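Local coordinates for protein citrinin polyketide synthase (Monascus purpureus, PDB 5MPT) that builds the keto-aldehyde precursor of the mycotoxin citrinin from malonyl-CoA units, with this chain being its C-methyltransferase domain, which binds S-adenosyl-L-homocysteine, at residues G35-Y40 with R369-I374; R47-C52 with Q319-D324; N293-T298 with K351-S356; L314-Q319 with H342-A347. All coordinates share one frame; numbering follows the deposited sequence.

Contact 1 of 4, residues G35-Y40 with R369-I374. With EDO (1,2-ethanediol), chain C.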
# COMPACT_ATOMS: atom_id res chain seq x y z
N GLY A 35 -13.12 4.80 -11.32
CA GLY A 35 -12.27 5.53 -10.42
C GLY A 35 -11.15 6.28 -11.06
O GLY A 35 -10.32 6.80 -10.32
N GLN A 36 -11.13 6.37 -12.39
CA GLN A 36 -10.18 7.18 -13.14
C GLN A 36 -8.75 6.64 -13.06
O GLN A 36 -7.79 7.40 -13.19
CB GLN A 36 -10.24 8.64 -12.68
CG GLN A 36 -11.63 9.26 -12.83
CD GLN A 36 -12.21 9.06 -14.23
OE1 GLN A 36 -11.67 9.56 -15.20
NE2 GLN A 36 -13.32 8.30 -14.32
N LEU A 37 -8.62 5.32 -12.92
CA LEU A 37 -7.36 4.60 -12.99
C LEU A 37 -7.14 3.90 -14.33
O LEU A 37 -6.12 3.24 -14.51
CB LEU A 37 -7.31 3.57 -11.84
CG LEU A 37 -5.89 3.15 -11.37
CD1 LEU A 37 -5.15 4.32 -10.76
CD2 LEU A 37 -6.06 1.97 -10.40
N GLY A 38 -8.05 4.03 -15.29
CA GLY A 38 -7.91 3.22 -16.49
C GLY A 38 -6.84 3.64 -17.47
O GLY A 38 -6.59 2.91 -18.43
N THR A 39 -6.13 4.74 -17.23
CA THR A 39 -4.94 5.05 -18.03
C THR A 39 -3.69 5.03 -17.19
O THR A 39 -2.64 5.46 -17.67
CB THR A 39 -5.06 6.42 -18.68
OG1 THR A 39 -5.25 7.41 -17.68
CG2 THR A 39 -6.23 6.44 -19.65
N TYR A 40 -3.77 4.54 -15.96
CA TYR A 40 -2.66 4.76 -15.03
C TYR A 40 -1.41 4.00 -15.44
O TYR A 40 -0.31 4.56 -15.45
CB TYR A 40 -3.09 4.36 -13.62
CG TYR A 40 -2.20 4.90 -12.49
CD1 TYR A 40 -2.38 6.20 -12.02
CD2 TYR A 40 -1.25 4.11 -11.87
CE1 TYR A 40 -1.59 6.70 -11.01
CE2 TYR A 40 -0.46 4.61 -10.83
CZ TYR A 40 -0.67 5.89 -10.38
OH TYR A 40 0.07 6.39 -9.37
N ARG A 369 -7.83 -5.19 -17.34
CA ARG A 369 -7.01 -4.00 -17.34
C ARG A 369 -5.69 -4.25 -16.60
O ARG A 369 -5.65 -5.00 -15.62
CB ARG A 369 -7.78 -2.85 -16.69
CG ARG A 369 -8.99 -2.41 -17.51
CD ARG A 369 -9.76 -1.30 -16.82
NE ARG A 369 -10.91 -0.91 -17.64
CZ ARG A 369 -10.84 -0.04 -18.64
NH1 ARG A 369 -9.66 0.54 -18.92
NH2 ARG A 369 -11.92 0.26 -19.35
N PRO A 370 -4.59 -3.67 -17.08
CA PRO A 370 -3.29 -3.90 -16.42
C PRO A 370 -3.27 -3.47 -14.97
O PRO A 370 -2.54 -4.07 -14.18
CB PRO A 370 -2.32 -3.09 -17.29
CG PRO A 370 -3.18 -2.07 -18.01
CD PRO A 370 -4.47 -2.77 -18.24
N GLU A 371 -4.04 -2.45 -14.60
CA GLU A 371 -4.07 -1.97 -13.23
C GLU A 371 -4.63 -3.00 -12.29
O GLU A 371 -4.33 -2.96 -11.10
CB GLU A 371 -4.88 -0.68 -13.15
CG GLU A 371 -4.32 0.48 -13.94
CD GLU A 371 -4.66 0.50 -15.43
OE1 GLU A 371 -5.60 -0.21 -15.91
OE2 GLU A 371 -4.00 1.29 -16.15
N ALA A 372 -5.48 -3.91 -12.78
CA ALA A 372 -6.01 -4.99 -11.94
C ALA A 372 -4.91 -5.87 -11.37
O ALA A 372 -5.19 -6.62 -10.44
CB ALA A 372 -7.01 -5.84 -12.75
N ASN A 373 -3.67 -5.77 -11.86
CA ASN A 373 -2.55 -6.51 -11.30
C ASN A 373 -1.74 -5.69 -10.31
O ASN A 373 -0.90 -6.26 -9.58
CB ASN A 373 -1.63 -7.02 -12.41
CG ASN A 373 -2.34 -7.95 -13.37
OD1 ASN A 373 -3.08 -8.83 -12.96
ND2 ASN A 373 -2.13 -7.73 -14.67
N ILE A 374 -2.03 -4.40 -10.18
CA ILE A 374 -1.16 -3.55 -9.35
C ILE A 374 -1.48 -3.72 -7.87
O ILE A 374 -0.58 -3.87 -7.04
CB ILE A 374 -1.25 -2.08 -9.77
CG1 ILE A 374 -0.80 -1.91 -11.22
CG2 ILE A 374 -0.43 -1.21 -8.84
CD1 ILE A 374 -1.15 -0.54 -11.80
C1 EDO C . -8.23 9.32 -16.06
O1 EDO C . -7.76 8.60 -17.20
C2 EDO C . -7.10 10.16 -15.50
O2 EDO C . -5.88 9.40 -15.54
O HOH W 1 -6.87 0.36 -18.10
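The carboxylate of E371 reaches across to the turn of L37 to Y40, and a water ties the two sides together. That water donates to G38 O and to E371 OE1, each at 2.6 Å, and accepts from R369 NH1, where it lies at the edge of the guanidinium and in its plane. R369 keeps its chain extended from CG to NE, and its NH1 meets the water. The other carboxylate oxygen, E371 OE2, takes a hydrogen bond from the backbone N of Y41 and stands 3.3 Å from Y40 N, so the carboxylate meets the first turn of helix 40-62, where the N-terminal end of the helix dipole would probably favour a negative charge.

The turn is a type I beta turn, closed by Y40 N to L37 O at 3.1 Å, and it follows a Schellman motif with Q36 as C-prime residue that ends helix 28-34. It belongs to the helix-turn-helix family region; 370-373, a short 3-10 segment, leads into strand 375-381 of the Rossmann-like methyltransferase sheet.

Apolar contact is slight. L37 and E371 slide past each other in opposite directions, with L37 CD2 4.0 Å from E371 CB; the bend of E371 at chi2 (83°) swings CD back toward the turn. Y40 OH bonds to E138. T39, whose CB points away from 369-374, accepts at OG1 from an ethanediol hydroxyl, O1, at 2.8 Å.

Contact 2 of 4, residues R47-C52 with Q319-D324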
# COMPACT_ATOMS: atom_id res chain seq x y z
N ARG A 47 5.20 8.54 -16.60
CA ARG A 47 5.56 9.92 -16.32
C ARG A 47 6.08 10.05 -14.90
O ARG A 47 7.05 10.77 -14.65
CB ARG A 47 4.37 10.86 -16.55
CG ARG A 47 3.92 10.87 -17.99
CD ARG A 47 2.74 11.79 -18.22
NE ARG A 47 3.12 13.19 -18.13
CZ ARG A 47 2.29 14.21 -18.36
NH1 ARG A 47 1.02 14.00 -18.69
NH2 ARG A 47 2.76 15.46 -18.27
N SER A 48 5.46 9.35 -13.95
CA SER A 48 5.99 9.40 -12.60
C SER A 48 7.34 8.69 -12.52
O SER A 48 8.22 9.12 -11.77
CB SER A 48 4.97 8.81 -11.61
OG SER A 48 4.65 7.46 -11.89
N THR A 49 7.53 7.61 -13.29
CA THR A 49 8.82 6.93 -13.31
C THR A 49 9.88 7.84 -13.90
O THR A 49 11.02 7.90 -13.39
CB THR A 49 8.72 5.63 -14.12
OG1 THR A 49 7.78 4.74 -13.51
CG2 THR A 49 10.08 4.93 -14.21
N GLU A 50 9.51 8.59 -14.93
CA GLU A 50 10.43 9.56 -15.51
C GLU A 50 10.86 10.60 -14.49
O GLU A 50 12.03 11.02 -14.46
CB GLU A 50 9.77 10.22 -16.71
CG GLU A 50 10.58 11.35 -17.32
CD GLU A 50 9.89 11.93 -18.52
OE1 GLU A 50 8.87 12.65 -18.35
OE2 GLU A 50 10.34 11.63 -19.64
N LEU A 51 9.92 11.09 -13.69
CA LEU A 51 10.24 12.06 -12.66
C LEU A 51 11.17 11.46 -11.61
O LEU A 51 12.12 12.10 -11.17
CB LEU A 51 8.95 12.58 -12.03
CG LEU A 51 8.98 13.56 -10.86
CD1 LEU A 51 9.69 14.86 -11.28
CD2 LEU A 51 7.56 13.83 -10.37
N CYS A 52 10.92 10.21 -11.21
CA CYS A 52 11.83 9.57 -10.26
C CYS A 52 13.25 9.49 -10.83
O CYS A 52 14.24 9.80 -10.14
CB CYS A 52 11.37 8.16 -9.92
SG CYS A 52 9.79 8.00 -9.05
N GLN A 319 5.16 -4.20 -7.98
CA GLN A 319 5.91 -2.99 -7.67
C GLN A 319 5.61 -1.89 -8.69
O GLN A 319 5.33 -2.15 -9.86
CB GLN A 319 7.42 -3.28 -7.64
CG GLN A 319 7.86 -4.14 -6.47
CD GLN A 319 9.29 -4.61 -6.62
OE1 GLN A 319 9.53 -5.81 -6.72
NE2 GLN A 319 10.24 -3.67 -6.63
N VAL A 320 5.64 -0.65 -8.19
CA VAL A 320 5.41 0.57 -8.96
C VAL A 320 6.61 1.46 -8.67
O VAL A 320 6.95 1.64 -7.48
CB VAL A 320 4.11 1.26 -8.55
CG1 VAL A 320 4.00 2.65 -9.17
CG2 VAL A 320 2.93 0.40 -8.99
N PRO A 321 7.29 2.04 -9.67
CA PRO A 321 8.56 2.73 -9.34
C PRO A 321 8.41 3.86 -8.32
O PRO A 321 9.24 3.94 -7.40
CB PRO A 321 9.06 3.20 -10.71
CG PRO A 321 8.55 2.18 -11.63
CD PRO A 321 7.20 1.81 -11.12
N TRP A 322 7.41 4.74 -8.45
CA TRP A 322 7.34 5.85 -7.49
C TRP A 322 7.12 5.36 -6.07
O TRP A 322 7.57 6.02 -5.12
CB TRP A 322 6.27 6.87 -7.86
CG TRP A 322 4.79 6.46 -7.68
CD1 TRP A 322 3.94 6.05 -8.66
CD2 TRP A 322 4.03 6.44 -6.45
NE1 TRP A 322 2.71 5.77 -8.12
CE2 TRP A 322 2.74 6.00 -6.77
CE3 TRP A 322 4.33 6.75 -5.13
CZ2 TRP A 322 1.76 5.89 -5.82
CZ3 TRP A 322 3.36 6.63 -4.19
CH2 TRP A 322 2.08 6.21 -4.54
N VAL A 323 6.43 4.23 -5.89
CA VAL A 323 6.23 3.68 -4.55
C VAL A 323 7.56 3.24 -3.96
O VAL A 323 7.92 3.60 -2.82
CB VAL A 323 5.22 2.52 -4.60
CG1 VAL A 323 5.05 1.87 -3.23
CG2 VAL A 323 3.87 3.01 -5.17
N ASP A 324 8.31 2.41 -4.69
CA ASP A 324 9.65 2.05 -4.24
C ASP A 324 10.52 3.28 -4.01
O ASP A 324 11.28 3.34 -3.04
CB ASP A 324 10.32 1.13 -5.25
CG ASP A 324 9.88 -0.30 -5.09
OD1 ASP A 324 9.90 -0.75 -3.93
OD2 ASP A 324 9.53 -0.95 -6.10
O HOH W 2 6.21 5.37 -11.11
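T49 and P321 meet in a small, mostly buried packing contact between the middle of helix 40-62, in the helix-turn-helix family region, and the first turn of helix 321-327, which follows strand 309-316 of the methyltransferase fold. The proline ring lies against the threonine side chain: T49 OG1 comes to 3.3 Å from P321 CG, while T49 CG2 touches CB and CG more loosely. One turn on, C52 SG packs on W322, 3.6 Å from its CA and 3.9 Å from its CB. W322 CG sits between its backbone N and carbonyl carbon (chi1 72°), and the indole leads away from helix 40-62, leaving CD1 as its point of contact, 3.6 Å from S48 OG. V323 CG2 covers the centre of one indole face, and W322 NE1 is hydrogen-bonded to Y40 OH.

A single water accepts from W322 N at 3.0 Å, donates to T49 OG1 at 2.9 Å and is bonded to S48 OG at 2.7 Å. Both hydroxyls also bond M45 O. The N-H of W322, in the first turn where no earlier carbonyl can serve it, is satisfied by this water, so the polar link between the helices is indirect.

Contact 3 of 4, residues N293-T298 with K351-S356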
# COMPACT_ATOMS: atom_id res chain seq x y z
N ASN A 293 7.35 -11.11 9.08
CA ASN A 293 7.15 -12.51 8.73
C ASN A 293 5.68 -12.71 8.44
O ASN A 293 4.84 -12.51 9.32
CB ASN A 293 7.64 -13.44 9.85
CG ASN A 293 7.43 -14.93 9.54
OD1 ASN A 293 6.31 -15.37 9.24
ND2 ASN A 293 8.51 -15.71 9.62
N LEU A 294 5.35 -13.00 7.18
CA LEU A 294 3.95 -13.03 6.78
C LEU A 294 3.21 -14.20 7.42
O LEU A 294 2.02 -14.07 7.75
CB LEU A 294 3.85 -13.09 5.26
CG LEU A 294 4.36 -11.85 4.53
CD1 LEU A 294 4.07 -11.98 3.05
CD2 LEU A 294 3.76 -10.54 5.07
N GLU A 295 3.88 -15.34 7.58
CA GLU A 295 3.26 -16.47 8.28
C GLU A 295 2.85 -16.10 9.70
O GLU A 295 1.72 -16.37 10.14
CB GLU A 295 4.22 -17.65 8.33
CG GLU A 295 4.37 -18.41 7.03
CD GLU A 295 5.15 -19.70 7.20
OE1 GLU A 295 5.22 -20.21 8.34
OE2 GLU A 295 5.69 -20.19 6.18
N ILE A 296 3.77 -15.50 10.45
CA ILE A 296 3.46 -15.11 11.82
C ILE A 296 2.33 -14.09 11.84
O ILE A 296 1.39 -14.21 12.63
CB ILE A 296 4.74 -14.57 12.51
CG1 ILE A 296 5.74 -15.71 12.69
CG2 ILE A 296 4.42 -13.88 13.82
CD1 ILE A 296 7.10 -15.24 13.21
N SER A 297 2.40 -13.08 10.96
CA SER A 297 1.38 -12.04 10.98
C SER A 297 0.00 -12.60 10.62
O SER A 297 -1.00 -12.28 11.27
CB SER A 297 1.75 -10.91 10.05
OG SER A 297 2.90 -10.28 10.54
N THR A 298 -0.08 -13.41 9.56
CA THR A 298 -1.38 -13.87 9.12
C THR A 298 -1.90 -14.94 10.07
O THR A 298 -3.12 -15.09 10.22
CB THR A 298 -1.34 -14.36 7.66
OG1 THR A 298 -0.45 -15.47 7.54
CG2 THR A 298 -0.94 -13.23 6.65
N LYS A 351 -1.51 -16.37 -1.06
CA LYS A 351 -2.31 -17.58 -0.88
C LYS A 351 -1.48 -18.68 -0.23
O LYS A 351 -1.97 -19.39 0.66
CB LYS A 351 -2.87 -18.04 -2.23
CG LYS A 351 -3.68 -19.31 -2.19
CD LYS A 351 -4.19 -19.64 -3.58
CE LYS A 351 -5.01 -20.94 -3.63
NZ LYS A 351 -6.46 -20.72 -3.37
N LYS A 352 -0.23 -18.84 -0.65
CA LYS A 352 0.63 -19.85 -0.06
C LYS A 352 0.75 -19.65 1.44
O LYS A 352 0.54 -20.59 2.23
CB LYS A 352 2.01 -19.83 -0.71
CG LYS A 352 2.88 -21.03 -0.34
CD LYS A 352 4.31 -20.88 -0.85
CE LYS A 352 5.10 -19.84 -0.06
NZ LYS A 352 6.51 -19.70 -0.53
N ILE A 353 1.09 -18.44 1.87
CA ILE A 353 1.20 -18.15 3.29
C ILE A 353 -0.12 -18.44 3.99
O ILE A 353 -0.17 -19.15 4.99
CB ILE A 353 1.62 -16.69 3.52
CG1 ILE A 353 2.97 -16.39 2.84
CG2 ILE A 353 1.64 -16.36 5.00
CD1 ILE A 353 4.13 -17.07 3.44
N LEU A 354 -1.20 -17.85 3.47
CA LEU A 354 -2.50 -17.91 4.12
C LEU A 354 -2.96 -19.35 4.29
O LEU A 354 -3.43 -19.74 5.36
CB LEU A 354 -3.51 -17.12 3.30
CG LEU A 354 -3.29 -15.62 3.34
CD1 LEU A 354 -4.00 -14.94 2.18
CD2 LEU A 354 -3.80 -15.07 4.65
N THR A 355 -2.78 -20.17 3.26
CA THR A 355 -3.18 -21.57 3.35
C THR A 355 -2.36 -22.30 4.40
O THR A 355 -2.89 -23.12 5.17
CB THR A 355 -3.01 -22.23 1.98
OG1 THR A 355 -3.89 -21.59 1.05
CG2 THR A 355 -3.34 -23.70 2.04
N SER A 356 -1.06 -22.01 4.46
CA SER A 356 -0.17 -22.73 5.36
C SER A 356 -0.46 -22.45 6.83
O SER A 356 -0.10 -23.27 7.67
CB SER A 356 1.28 -22.38 5.03
OG SER A 356 1.59 -21.04 5.38
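L294 O is gripped by two donors of T298, the backbone N and the hydroxyl OG1, both at 2.8 Å and from opposite faces of the carbonyl plane. T298 OG1 lies between its own backbone N and carbonyl carbon (chi1 61°), which turns it back toward L294 O and also sets it 3.4 Å from I353 CG2 on the other helix. That methyl is the hub of the packing: it sits 3.6 Å from E295 N and touches L294 O and L294 CB, thus pressing on the first turn of helix 294-304 as much as on its side chains. The other branch of I353 ends in CD1, which lies 3.8 Å from E295 CG; the two side chains cross at about a right angle. L354 adds its CD2 against T298 CG2 at 3.9 Å, again nearly perpendicular.

Helix 294-304 connects the neighbouring parallel strands 279-285 and 309-316, a beta-alpha-beta crossover of the Rossmann-like methyltransferase fold; helix 347-356 comes later in the same domain. The local helix axes approach to 9.1 Å and cross at -54°. L354 also packs on V362 of the edge strand 361-364, and L294 continues onto H349 and W350 of the opposite helix, its side chain about 5 Å from that of the catalytic H289.

Each helix is also tied within itself. N293 OD1 caps helix 294-304 by accepting from I296 N, the donor standing above the plane of the amide carbonyl. At the C-terminal end of helix 347-356, S356 OG donates to I353 O at 2.6 Å, while its oxygen lies loosely beside E295 CG.

Contact 4 of 4, residues L314-Q319 with H342-A347. With EDO (1,2-ethanediol), chain D.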
# COMPACT_ATOMS: atom_id res chain seq x y z
N LEU A 314 -6.05 -5.55 1.38
CA LEU A 314 -5.86 -4.69 0.22
C LEU A 314 -4.36 -4.54 0.13
O LEU A 314 -3.76 -3.88 0.99
CB LEU A 314 -6.56 -3.34 0.37
CG LEU A 314 -6.77 -2.56 -0.94
CD1 LEU A 314 -7.67 -1.36 -0.71
CD2 LEU A 314 -5.46 -2.11 -1.55
N GLU A 315 -3.74 -5.21 -0.84
CA GLU A 315 -2.29 -5.27 -0.93
C GLU A 315 -1.81 -4.93 -2.32
O GLU A 315 -2.39 -5.37 -3.32
CB GLU A 315 -1.77 -6.67 -0.57
CG GLU A 315 -1.65 -6.88 0.90
CD GLU A 315 -0.43 -6.20 1.48
OE1 GLU A 315 0.49 -5.84 0.70
OE2 GLU A 315 -0.40 -6.01 2.71
N MET A 316 -0.75 -4.14 -2.37
CA MET A 316 -0.06 -3.89 -3.62
C MET A 316 0.70 -5.15 -4.02
O MET A 316 1.60 -5.60 -3.29
CB MET A 316 0.88 -2.71 -3.45
CG MET A 316 1.50 -2.30 -4.76
SD MET A 316 2.29 -0.68 -4.73
CE MET A 316 0.92 0.39 -5.19
N THR A 317 0.33 -5.73 -5.15
CA THR A 317 0.82 -7.04 -5.55
C THR A 317 1.88 -6.95 -6.64
O THR A 317 2.53 -7.95 -6.94
CB THR A 317 -0.38 -7.89 -6.00
OG1 THR A 317 -1.24 -7.10 -6.84
CG2 THR A 317 -1.16 -8.36 -4.79
N GLU A 318 2.06 -5.77 -7.24
CA GLU A 318 3.11 -5.50 -8.20
C GLU A 318 3.83 -4.22 -7.80
O GLU A 318 3.21 -3.25 -7.34
CB GLU A 318 2.48 -5.39 -9.59
CG GLU A 318 3.40 -5.47 -10.77
CD GLU A 318 2.61 -5.58 -12.05
OE1 GLU A 318 2.48 -4.55 -12.76
OE2 GLU A 318 2.07 -6.68 -12.33
N GLN A 319 5.16 -4.20 -7.98
CA GLN A 319 5.91 -2.99 -7.67
C GLN A 319 5.61 -1.89 -8.69
O GLN A 319 5.33 -2.15 -9.86
CB GLN A 319 7.42 -3.28 -7.64
CG GLN A 319 7.86 -4.14 -6.47
CD GLN A 319 9.29 -4.61 -6.62
OE1 GLN A 319 9.53 -5.81 -6.72
NE2 GLN A 319 10.24 -3.67 -6.63
N HIS A 342 11.48 -8.56 -1.23
CA HIS A 342 10.77 -7.30 -1.28
C HIS A 342 9.57 -7.45 -0.38
O HIS A 342 9.08 -8.56 -0.19
CB HIS A 342 10.35 -6.97 -2.71
CG HIS A 342 9.89 -5.56 -2.90
ND1 HIS A 342 8.64 -5.12 -2.52
CD2 HIS A 342 10.51 -4.49 -3.46
CE1 HIS A 342 8.51 -3.84 -2.84
NE2 HIS A 342 9.63 -3.44 -3.40
N ALA A 343 9.14 -6.35 0.23
CA ALA A 343 8.00 -6.42 1.15
C ALA A 343 6.74 -6.87 0.43
O ALA A 343 5.96 -7.66 0.96
CB ALA A 343 7.77 -5.06 1.81
N LEU A 344 6.51 -6.36 -0.77
CA LEU A 344 5.31 -6.65 -1.53
C LEU A 344 5.41 -8.02 -2.19
O LEU A 344 6.49 -8.45 -2.61
CB LEU A 344 5.11 -5.58 -2.60
CG LEU A 344 5.03 -4.13 -2.13
CD1 LEU A 344 4.78 -3.19 -3.30
CD2 LEU A 344 3.97 -3.94 -1.05
N GLN A 345 4.27 -8.69 -2.32
CA GLN A 345 4.23 -10.05 -2.86
C GLN A 345 2.99 -10.23 -3.73
O GLN A 345 1.93 -9.64 -3.45
CB GLN A 345 4.25 -11.10 -1.75
CG GLN A 345 5.60 -11.11 -0.98
CD GLN A 345 6.80 -11.47 -1.84
OE1 GLN A 345 7.84 -10.80 -1.81
NE2 GLN A 345 6.67 -12.56 -2.58
N PRO A 346 3.09 -11.04 -4.78
CA PRO A 346 1.92 -11.31 -5.61
C PRO A 346 0.95 -12.19 -4.86
O PRO A 346 1.33 -12.92 -3.94
CB PRO A 346 2.50 -12.06 -6.82
CG PRO A 346 3.67 -12.75 -6.27
CD PRO A 346 4.26 -11.81 -5.23
N ALA A 347 -0.31 -12.10 -5.28
CA ALA A 347 -1.40 -12.79 -4.60
C ALA A 347 -1.13 -14.29 -4.44
O ALA A 347 -1.56 -14.91 -3.45
CB ALA A 347 -2.70 -12.57 -5.36
C1 EDO D . 7.09 -7.88 -5.37
O1 EDO D . 7.35 -9.26 -5.11
C2 EDO D . 5.69 -7.79 -5.95
O2 EDO D . 5.53 -8.85 -6.90
O HOH W 3 1.77 -7.29 -1.14
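L344 packs against M316, T317 faces Q345 and P346, and Q319 stacks on H342, as the end of strand 309-316 of the Rossmann-like methyltransferase sheet meets the loop leading into helix 347-356. L344 packs its isobutyl group against the strand end. CD1 is 3.7 Å from M316 CG and also close to M316 SD, while CB and CD2 press on M316 O; M316 CG is anti to its backbone N (chi1 -173°), directing it to that leucine. L344 further touches H289, so the packing borders the active site to which H289 and E315 belong. E315 OE1 is hydrogen-bonded to H289 ND1, and a water near the strand end, bonded to E315 OE1 and M316 O, accepts from Q345 N at 3.1 Å.

T317 meets the loop with its backbone and its methyl: CA makes a C-H...O contact with Q345 O at 3.5 Å, and CG2 reaches toward A347 N at the start of the helix. T317 OG1 turns to another neighbour, N373 O.

Q319 extends beyond CG and meets H342 tip to tip, its amide stacked on the imidazole with the planes 26° apart. CD stands over one face, toward the rim, and CG makes a CH-pi contact with the ring centroid at 3.8 Å. The imidazole's rotation is fixed at both nitrogens: H342 NE2 bonds D324 OD1, and H342 ND1 accepts from L344 N at 3.0 Å, the donor lying 9° from the ring plane.

How the contacts relate
From the N terminus, the turn 35-40 and then residues 47-52 in helix 40-62 supply the first halves of contacts 1 and 2, whose partners come some 330 and 270 residues later. Contact 1 closes the widest loop, and the other three nest inside it. Contact 4 is nested within contact 3, while contact 2 crosses both. Contacts 1 and 2 join the N-terminal helical region to the methyltransferase domain; contacts 3 and 4 bring together elements of that domain alone. Contact 4 is the junction: its T317 bonds backbone to backbone with I374 of contact 1, and contact 4 shares Q319 with contact 2, while its 342-347 loop leads into the helix of contact 3.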